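Local coordinates for protein enoyl-CoA hydratase (Geobacillus kaustophilus, PDB 2PPY) that probably hydrates enoyl-CoA thioesters in the beta-oxidation of fatty acids, at residues I19-N30 / V56-S67; G129-V140 / M166-Q176. All coordinates share one frame; numbering follows the deposited sequence.

Contact 1 (I19-N30 / V56-S67); sequences IAEIHLHINKSN and VIVMSDVPKFFS
Met-59 lies over one face of the His-23 ring, while Asp-61 meets the ring edge. The two belong to strand 56-60 and the turn after it; His-23 belongs to strand 19-24, which runs parallel (axes 22° apart) as the other strand of a right-handed beta-alpha-beta crossover through helix 34-48. The packing is tight here. CG of Met-59, a selenomethionine, sits 3.9 Å from the His-23 ring centroid, 11° off its normal, and a bend at chi3 brings CE to Glu-21. On the face turned to helix 34-48, Ile-22 CD1 meets Val-56 CG1 at 3.8 Å, and Leu-24 CD1 rests over the Phe-66 ring. Beyond the strands, the Asn-30 side chain ties both loops together: its OD1 accepts from Ile-26 N at 2.8 Å, and its ND2 donates to Phe-66 O, reaching that oxygen from above the carbonyl plane.

The outer end is looser. Lys-28, exposed, turns its CB away from 56-67, and Ser-29 CB makes a CH-pi contact over one face of the partly exposed Phe-65 ring, offset toward its rim.

His-23 ND1 donates to Asp-61 OD1 (2.6 Å, 170°) on the syn side, and His-23 NE2 to Glu-21 OE1 (2.9 Å). Asp-61 also forms a salt bridge with Arg-194, and Glu-21 with Arg-198. With each ring nitrogen donating to an acid, this buried imidazole is probably held in the protonated, cationic form.

Contact 2 (G129-V140 / M166-Q176); sequences GDEAGKIGLPEV and MNITGETITPQ
Gly-129 O faces the ring of Pro-175 (CG at 3.4 Å) where strand 125-129 of the crotonase fold gives way to a type I turn, and from there 129-140 runs antiparallel to the linker between helices 160-169 and 175-181. Next, Asp-130 O takes a weak bond from Gln-176 NE2, backed by a water that donates to the same oxygen and to Gln-176 OE1. Lys-134 lays its CB and CD against Thr-172 OG1. Ile-135 forms the single hydrogen-bonded bridge: Ile-173 N to Ile-135 O is 2.9 Å and 174° at the hydrogen, and Ile-135 N to Ile-173 O is 3.1 Å. Beside it, Ile-135 CG2 crosses Ile-173 CG1 at 3.6 Å.

Gly-136 passes close to Thr-172, their CA atoms 4.3 Å apart. Leu-137 sets CD1 alongside the amide of Asn-167, whose ND2 is held by Ala-163 O. Glu-139 lies near Glu-118, two like-charged side chains whose positions are consistent with the two-glutamate site of this family. Finally Val-140, with CG1 between its backbone N and carbonyl carbon (chi1 69°), packs that methyl on Gly-170 CA at 3.7 Å, while one water accepts from Val-140 N and donates to Leu-137 O and to Asn-167 O (2.6 Å).

How the contacts relate
Contact 1 and contact 2 follow each other along the chain within one crotonase-type fold, their centres about 18 Å apart. They do not touch, although their nearest atoms come within about 4 Å. Strand 103-108 and the short strand 111-113 bridge them: Phe-66 of contact 1 packs on Leu-108, which bonds to the backbone of Gly-129 in contact 2, while His-111 meets the Phe-65 ring and also touches Lys-134. The centre of contact 1 is nearer the chain centre, 12 Å against 17 Å, and its segments meet no other subunit; contact 2 also packs on a second subunit. Judged by Glu-139 and Glu-118, contact 2 probably lies beside the active site.

Contact 1 (I19-N30 / V56-S67)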
# COMPACT_ATOMS: atom_id res chain seq x y z
N ILE A 19 14.54 -19.00 -26.70
CA ILE A 19 13.18 -18.51 -26.89
C ILE A 19 12.20 -19.67 -26.93
O ILE A 19 12.47 -20.71 -27.51
CB ILE A 19 13.04 -17.72 -28.21
CG1 ILE A 19 13.95 -16.49 -28.18
CG2 ILE A 19 11.59 -17.30 -28.41
CD1 ILE A 19 13.98 -15.73 -29.50
N ALA A 20 11.05 -19.48 -26.29
CA ALA A 20 10.01 -20.49 -26.28
C ALA A 20 8.76 -19.86 -26.86
O ALA A 20 8.43 -18.72 -26.54
CB ALA A 20 9.74 -20.97 -24.86
N GLU A 21 8.08 -20.58 -27.74
CA GLU A 21 6.87 -20.06 -28.33
C GLU A 21 5.73 -20.97 -27.93
O GLU A 21 5.78 -22.18 -28.15
CB GLU A 21 6.96 -20.02 -29.86
CG GLU A 21 8.17 -19.29 -30.41
CD GLU A 21 8.02 -18.98 -31.89
OE1 GLU A 21 7.33 -19.74 -32.60
OE2 GLU A 21 8.62 -17.98 -32.36
N ILE A 22 4.70 -20.38 -27.33
CA ILE A 22 3.54 -21.15 -26.92
C ILE A 22 2.47 -20.87 -27.96
O ILE A 22 1.88 -19.78 -27.99
CB ILE A 22 3.04 -20.71 -25.53
CG1 ILE A 22 4.18 -20.81 -24.50
CG2 ILE A 22 1.87 -21.58 -25.11
CD1 ILE A 22 3.80 -20.35 -23.10
N HIS A 23 2.23 -21.84 -28.84
CA HIS A 23 1.22 -21.68 -29.88
C HIS A 23 -0.12 -22.19 -29.39
O HIS A 23 -0.21 -23.30 -28.89
CB HIS A 23 1.64 -22.42 -31.15
CG HIS A 23 2.77 -21.78 -31.88
ND1 HIS A 23 2.63 -21.21 -33.13
CD2 HIS A 23 4.07 -21.61 -31.54
CE1 HIS A 23 3.79 -20.73 -33.52
NE2 HIS A 23 4.68 -20.95 -32.58
N LEU A 24 -1.15 -21.37 -29.55
CA LEU A 24 -2.48 -21.74 -29.13
C LEU A 24 -3.30 -22.27 -30.32
O LEU A 24 -3.39 -21.62 -31.36
CB LEU A 24 -3.19 -20.52 -28.53
CG LEU A 24 -2.43 -19.74 -27.45
CD1 LEU A 24 -3.27 -18.56 -26.98
CD2 LEU A 24 -2.10 -20.65 -26.28
N HIS A 25 -3.86 -23.46 -30.16
CA HIS A 25 -4.69 -24.07 -31.19
C HIS A 25 -5.81 -24.85 -30.51
O HIS A 25 -5.80 -26.07 -30.47
CB HIS A 25 -3.85 -25.01 -32.09
CG HIS A 25 -3.00 -25.98 -31.32
ND1 HIS A 25 -1.63 -25.87 -31.26
CD2 HIS A 25 -3.32 -27.09 -30.61
CE1 HIS A 25 -1.14 -26.87 -30.54
NE2 HIS A 25 -2.15 -27.62 -30.13
N ILE A 26 -6.79 -24.12 -29.99
CA ILE A 26 -7.90 -24.73 -29.27
C ILE A 26 -9.13 -24.97 -30.15
O ILE A 26 -9.74 -26.04 -30.10
CB ILE A 26 -8.33 -23.85 -28.10
CG1 ILE A 26 -7.10 -23.44 -27.28
CG2 ILE A 26 -9.32 -24.59 -27.22
CD1 ILE A 26 -7.34 -22.26 -26.36
N ASN A 27 -9.50 -23.97 -30.92
CA ASN A 27 -10.66 -24.06 -31.79
C ASN A 27 -10.78 -22.81 -32.66
O ASN A 27 -9.89 -21.96 -32.66
CB ASN A 27 -11.95 -24.26 -30.97
CG ASN A 27 -12.13 -23.22 -29.88
OD1 ASN A 27 -11.83 -22.05 -30.08
ND2 ASN A 27 -12.65 -23.65 -28.72
N LYS A 28 -11.88 -22.73 -33.39
CA LYS A 28 -12.13 -21.63 -34.30
C LYS A 28 -11.80 -20.24 -33.75
O LYS A 28 -11.30 -19.38 -34.49
CB LYS A 28 -13.61 -21.65 -34.73
CG LYS A 28 -14.56 -21.65 -33.52
CD LYS A 28 -16.04 -21.80 -33.89
CE LYS A 28 -16.26 -22.25 -35.32
NZ LYS A 28 -17.73 -22.46 -35.58
N SER A 29 -12.08 -20.01 -32.47
CA SER A 29 -11.81 -18.70 -31.86
C SER A 29 -10.95 -18.81 -30.60
O SER A 29 -10.84 -17.86 -29.83
CB SER A 29 -13.14 -18.00 -31.52
OG SER A 29 -13.91 -18.77 -30.63
N ASN A 30 -10.32 -19.97 -30.42
CA ASN A 30 -9.49 -20.23 -29.26
C ASN A 30 -10.22 -19.94 -27.95
O ASN A 30 -9.63 -19.39 -27.01
CB ASN A 30 -8.18 -19.43 -29.30
CG ASN A 30 -7.12 -20.11 -30.14
OD1 ASN A 30 -6.98 -21.34 -30.11
ND2 ASN A 30 -6.34 -19.32 -30.87
N VAL A 56 9.65 -15.64 -23.82
CA VAL A 56 8.51 -16.46 -24.21
C VAL A 56 7.55 -15.65 -25.07
O VAL A 56 7.14 -14.56 -24.69
CB VAL A 56 7.73 -16.98 -22.98
CG1 VAL A 56 6.53 -17.80 -23.45
CG2 VAL A 56 8.64 -17.83 -22.10
N ILE A 57 7.23 -16.19 -26.24
CA ILE A 57 6.29 -15.52 -27.13
C ILE A 57 5.01 -16.34 -27.16
O ILE A 57 5.03 -17.53 -27.43
CB ILE A 57 6.81 -15.43 -28.58
CG1 ILE A 57 8.14 -14.69 -28.64
CG2 ILE A 57 5.78 -14.70 -29.43
CD1 ILE A 57 8.77 -14.69 -30.03
N VAL A 58 3.89 -15.70 -26.87
CA VAL A 58 2.63 -16.40 -26.91
C VAL A 58 1.93 -15.97 -28.19
O VAL A 58 1.70 -14.78 -28.41
CB VAL A 58 1.76 -16.07 -25.69
CG1 VAL A 58 0.45 -16.85 -25.74
CG2 VAL A 58 2.52 -16.39 -24.41
N MSE A 59 1.64 -16.93 -29.07
CA MSE A 59 0.96 -16.63 -30.32
C MSE A 59 -0.14 -17.64 -30.62
O MSE A 59 -0.27 -18.65 -29.94
CB MSE A 59 1.95 -16.55 -31.48
CG MSE A 59 3.12 -17.52 -31.44
SE MSE A 59 4.25 -17.37 -33.03
CE MSE A 59 5.50 -16.02 -32.48
N SER A 60 -0.94 -17.33 -31.63
CA SER A 60 -2.06 -18.19 -32.02
C SER A 60 -1.91 -18.73 -33.43
O SER A 60 -1.44 -18.02 -34.33
CB SER A 60 -3.37 -17.39 -31.92
OG SER A 60 -4.47 -18.12 -32.43
N ASP A 61 -2.31 -19.98 -33.63
CA ASP A 61 -2.24 -20.60 -34.95
C ASP A 61 -3.60 -20.54 -35.62
O ASP A 61 -3.79 -21.09 -36.70
CB ASP A 61 -1.80 -22.06 -34.85
CG ASP A 61 -0.39 -22.22 -34.31
OD1 ASP A 61 0.48 -21.38 -34.63
OD2 ASP A 61 -0.15 -23.20 -33.57
N VAL A 62 -4.56 -19.88 -34.96
CA VAL A 62 -5.90 -19.75 -35.50
C VAL A 62 -5.99 -18.47 -36.34
O VAL A 62 -5.66 -17.38 -35.87
CB VAL A 62 -6.96 -19.73 -34.38
CG1 VAL A 62 -8.35 -19.59 -34.97
CG2 VAL A 62 -6.86 -21.01 -33.56
N PRO A 63 -6.45 -18.60 -37.59
CA PRO A 63 -6.60 -17.51 -38.56
C PRO A 63 -6.94 -16.10 -38.07
O PRO A 63 -6.07 -15.23 -38.03
CB PRO A 63 -7.65 -18.07 -39.51
CG PRO A 63 -7.24 -19.50 -39.59
CD PRO A 63 -6.99 -19.85 -38.13
N LYS A 64 -8.20 -15.86 -37.72
CA LYS A 64 -8.64 -14.52 -37.31
C LYS A 64 -8.69 -14.22 -35.81
O LYS A 64 -9.13 -13.13 -35.43
CB LYS A 64 -10.02 -14.25 -37.90
CG LYS A 64 -10.12 -14.45 -39.41
CD LYS A 64 -9.28 -13.43 -40.16
CE LYS A 64 -9.39 -13.61 -41.66
NZ LYS A 64 -8.60 -12.59 -42.41
N PHE A 65 -8.23 -15.14 -34.98
CA PHE A 65 -8.28 -14.91 -33.54
C PHE A 65 -7.01 -15.25 -32.78
O PHE A 65 -6.30 -16.19 -33.13
CB PHE A 65 -9.38 -15.74 -32.87
CG PHE A 65 -10.77 -15.45 -33.35
CD1 PHE A 65 -11.16 -15.74 -34.66
CD2 PHE A 65 -11.73 -14.96 -32.47
CE1 PHE A 65 -12.47 -15.55 -35.08
CE2 PHE A 65 -13.05 -14.77 -32.88
CZ PHE A 65 -13.41 -15.06 -34.18
N PHE A 66 -6.74 -14.46 -31.75
CA PHE A 66 -5.63 -14.74 -30.86
C PHE A 66 -6.41 -15.62 -29.89
O PHE A 66 -6.06 -16.77 -29.63
CB PHE A 66 -5.14 -13.49 -30.15
CG PHE A 66 -4.20 -13.77 -29.01
CD1 PHE A 66 -2.92 -14.25 -29.25
CD2 PHE A 66 -4.61 -13.61 -27.69
CE1 PHE A 66 -2.06 -14.56 -28.19
CE2 PHE A 66 -3.77 -13.91 -26.63
CZ PHE A 66 -2.49 -14.39 -26.88
N SER A 67 -7.52 -15.05 -29.40
CA SER A 67 -8.43 -15.73 -28.48
C SER A 67 -9.62 -14.84 -28.15
O SER A 67 -9.46 -13.64 -27.89
CB SER A 67 -7.71 -16.12 -27.18
OG SER A 67 -8.63 -16.67 -26.25

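Contact 2 (G129-V140 / M166-Q176)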
# COMPACT_ATOMS: atom_id res chain seq x y z
N GLY A 129 -0.73 -6.89 -34.86
CA GLY A 129 -0.69 -6.64 -36.30
C GLY A 129 -1.63 -5.51 -36.68
O GLY A 129 -2.68 -5.35 -36.06
N ASP A 130 -1.28 -4.74 -37.71
CA ASP A 130 -2.13 -3.61 -38.09
C ASP A 130 -3.49 -3.98 -38.68
O ASP A 130 -4.29 -3.10 -38.99
CB ASP A 130 -1.39 -2.62 -39.00
CG ASP A 130 -0.90 -3.25 -40.30
OD1 ASP A 130 -0.23 -2.53 -41.06
OD2 ASP A 130 -1.18 -4.43 -40.57
N GLU A 131 -3.75 -5.28 -38.83
CA GLU A 131 -5.03 -5.75 -39.35
C GLU A 131 -5.52 -6.89 -38.47
O GLU A 131 -6.36 -7.70 -38.87
CB GLU A 131 -4.87 -6.25 -40.80
CG GLU A 131 -4.38 -5.19 -41.78
CD GLU A 131 -4.40 -5.69 -43.22
OE1 GLU A 131 -5.50 -5.96 -43.74
OE2 GLU A 131 -3.32 -5.80 -43.84
N ALA A 132 -4.98 -6.95 -37.24
CA ALA A 132 -5.32 -7.99 -36.28
C ALA A 132 -6.79 -8.05 -35.88
O ALA A 132 -7.25 -9.07 -35.37
CB ALA A 132 -4.45 -7.84 -35.02
N GLY A 133 -7.53 -6.96 -36.09
CA GLY A 133 -8.94 -6.98 -35.74
C GLY A 133 -9.35 -6.14 -34.54
O GLY A 133 -8.97 -4.97 -34.43
N LYS A 134 -10.12 -6.76 -33.65
CA LYS A 134 -10.65 -6.09 -32.45
C LYS A 134 -9.93 -6.46 -31.17
O LYS A 134 -9.48 -7.60 -30.99
CB LYS A 134 -12.13 -6.44 -32.26
CG LYS A 134 -13.03 -6.27 -33.47
CD LYS A 134 -14.42 -6.80 -33.13
CE LYS A 134 -15.39 -6.69 -34.30
NZ LYS A 134 -16.74 -7.21 -33.94
N ILE A 135 -9.84 -5.50 -30.26
CA ILE A 135 -9.22 -5.74 -28.96
C ILE A 135 -10.04 -4.99 -27.91
O ILE A 135 -10.34 -3.81 -28.07
CB ILE A 135 -7.73 -5.27 -28.96
CG1 ILE A 135 -7.11 -5.49 -27.58
CG2 ILE A 135 -7.64 -3.81 -29.39
CD1 ILE A 135 -5.60 -5.39 -27.58
N GLY A 136 -10.44 -5.71 -26.86
CA GLY A 136 -11.24 -5.12 -25.80
C GLY A 136 -11.82 -6.15 -24.84
O GLY A 136 -11.48 -7.33 -24.91
N LEU A 137 -12.69 -5.69 -23.95
CA LEU A 137 -13.32 -6.56 -22.96
C LEU A 137 -14.85 -6.42 -23.02
O LEU A 137 -15.43 -5.58 -22.34
CB LEU A 137 -12.82 -6.18 -21.57
CG LEU A 137 -11.30 -6.25 -21.30
CD1 LEU A 137 -11.00 -5.64 -19.94
CD2 LEU A 137 -10.83 -7.69 -21.35
N PRO A 138 -15.51 -7.25 -23.84
CA PRO A 138 -16.97 -7.20 -23.98
C PRO A 138 -17.81 -8.03 -23.00
O PRO A 138 -19.01 -8.19 -23.21
CB PRO A 138 -17.18 -7.63 -25.42
CG PRO A 138 -16.15 -8.70 -25.57
CD PRO A 138 -14.92 -8.11 -24.89
N GLU A 139 -17.19 -8.54 -21.94
CA GLU A 139 -17.90 -9.37 -20.96
C GLU A 139 -19.22 -8.79 -20.44
O GLU A 139 -20.15 -9.54 -20.12
CB GLU A 139 -17.00 -9.68 -19.76
CG GLU A 139 -15.88 -10.66 -20.06
CD GLU A 139 -14.60 -10.00 -20.53
OE1 GLU A 139 -14.67 -8.96 -21.22
OE2 GLU A 139 -13.52 -10.54 -20.22
N VAL A 140 -19.31 -7.47 -20.35
CA VAL A 140 -20.52 -6.84 -19.85
C VAL A 140 -21.75 -7.19 -20.71
O VAL A 140 -22.87 -7.20 -20.22
CB VAL A 140 -20.38 -5.30 -19.80
CG1 VAL A 140 -20.33 -4.73 -21.21
CG2 VAL A 140 -21.53 -4.70 -19.03
N MSE A 166 -14.09 1.57 -21.19
CA MSE A 166 -14.06 0.39 -22.03
C MSE A 166 -14.79 -0.82 -21.46
O MSE A 166 -15.46 -1.54 -22.20
CB MSE A 166 -12.61 -0.01 -22.36
CG MSE A 166 -11.95 0.87 -23.41
SE MSE A 166 -10.18 0.26 -23.86
CE MSE A 166 -10.62 -1.31 -24.89
N ASN A 167 -14.66 -1.03 -20.15
CA ASN A 167 -15.31 -2.17 -19.49
C ASN A 167 -16.83 -2.06 -19.36
O ASN A 167 -17.54 -3.06 -19.58
CB ASN A 167 -14.70 -2.37 -18.09
CG ASN A 167 -13.43 -3.21 -18.11
OD1 ASN A 167 -13.47 -4.44 -18.06
ND2 ASN A 167 -12.28 -2.54 -18.19
N ILE A 168 -17.35 -0.89 -19.01
CA ILE A 168 -18.80 -0.75 -18.85
C ILE A 168 -19.57 -0.72 -20.17
O ILE A 168 -20.75 -1.08 -20.21
CB ILE A 168 -19.19 0.50 -18.01
CG1 ILE A 168 -18.77 1.78 -18.73
CG2 ILE A 168 -18.55 0.42 -16.61
CD1 ILE A 168 -19.22 3.03 -18.02
N THR A 169 -18.92 -0.29 -21.26
CA THR A 169 -19.58 -0.26 -22.56
C THR A 169 -19.33 -1.60 -23.27
O THR A 169 -20.17 -2.09 -24.01
CB THR A 169 -19.04 0.87 -23.48
OG1 THR A 169 -17.69 0.60 -23.83
CG2 THR A 169 -19.12 2.22 -22.78
N GLY A 170 -18.16 -2.18 -23.03
CA GLY A 170 -17.81 -3.45 -23.63
C GLY A 170 -17.34 -3.30 -25.06
O GLY A 170 -17.13 -4.29 -25.77
N GLU A 171 -17.17 -2.06 -25.50
CA GLU A 171 -16.75 -1.80 -26.86
C GLU A 171 -15.28 -2.08 -27.13
O GLU A 171 -14.41 -1.78 -26.31
CB GLU A 171 -17.11 -0.36 -27.25
CG GLU A 171 -18.56 -0.23 -27.72
CD GLU A 171 -19.09 1.19 -27.66
OE1 GLU A 171 -18.37 2.12 -28.06
OE2 GLU A 171 -20.24 1.36 -27.20
N THR A 172 -15.01 -2.67 -28.29
CA THR A 172 -13.66 -3.01 -28.69
C THR A 172 -13.07 -1.91 -29.57
O THR A 172 -13.80 -1.12 -30.17
CB THR A 172 -13.64 -4.35 -29.46
OG1 THR A 172 -14.43 -4.23 -30.65
CG2 THR A 172 -14.23 -5.46 -28.59
N ILE A 173 -11.75 -1.85 -29.64
CA ILE A 173 -11.08 -0.85 -30.45
C ILE A 173 -10.13 -1.49 -31.46
O ILE A 173 -10.01 -2.71 -31.53
CB ILE A 173 -10.29 0.13 -29.55
CG1 ILE A 173 -9.26 -0.63 -28.72
CG2 ILE A 173 -11.25 0.88 -28.64
CD1 ILE A 173 -8.40 0.26 -27.84
N THR A 174 -9.46 -0.65 -32.25
CA THR A 174 -8.53 -1.13 -33.27
C THR A 174 -7.12 -1.22 -32.72
O THR A 174 -6.83 -0.68 -31.64
CB THR A 174 -8.50 -0.18 -34.49
OG1 THR A 174 -8.01 1.10 -34.07
CG2 THR A 174 -9.89 -0.02 -35.09
N PRO A 175 -6.22 -1.90 -33.44
CA PRO A 175 -4.82 -2.03 -33.01
C PRO A 175 -4.19 -0.65 -32.86
O PRO A 175 -3.47 -0.39 -31.89
CB PRO A 175 -4.19 -2.82 -34.16
CG PRO A 175 -5.32 -3.67 -34.65
CD PRO A 175 -6.48 -2.70 -34.65
N GLN A 176 -4.48 0.23 -33.82
CA GLN A 176 -3.96 1.59 -33.80
C GLN A 176 -4.41 2.33 -32.55
O GLN A 176 -3.60 2.95 -31.86
CB GLN A 176 -4.43 2.37 -35.04
CG GLN A 176 -3.84 1.91 -36.38
CD GLN A 176 -4.34 0.54 -36.82
OE1 GLN A 176 -5.49 0.18 -36.59
NE2 GLN A 176 -3.47 -0.23 -37.47
O HOH W 1 -6.96 -1.56 -37.97
O HOH W 2 -16.96 -5.62 -19.87
O HOH W 3 -13.80 -2.94 -23.97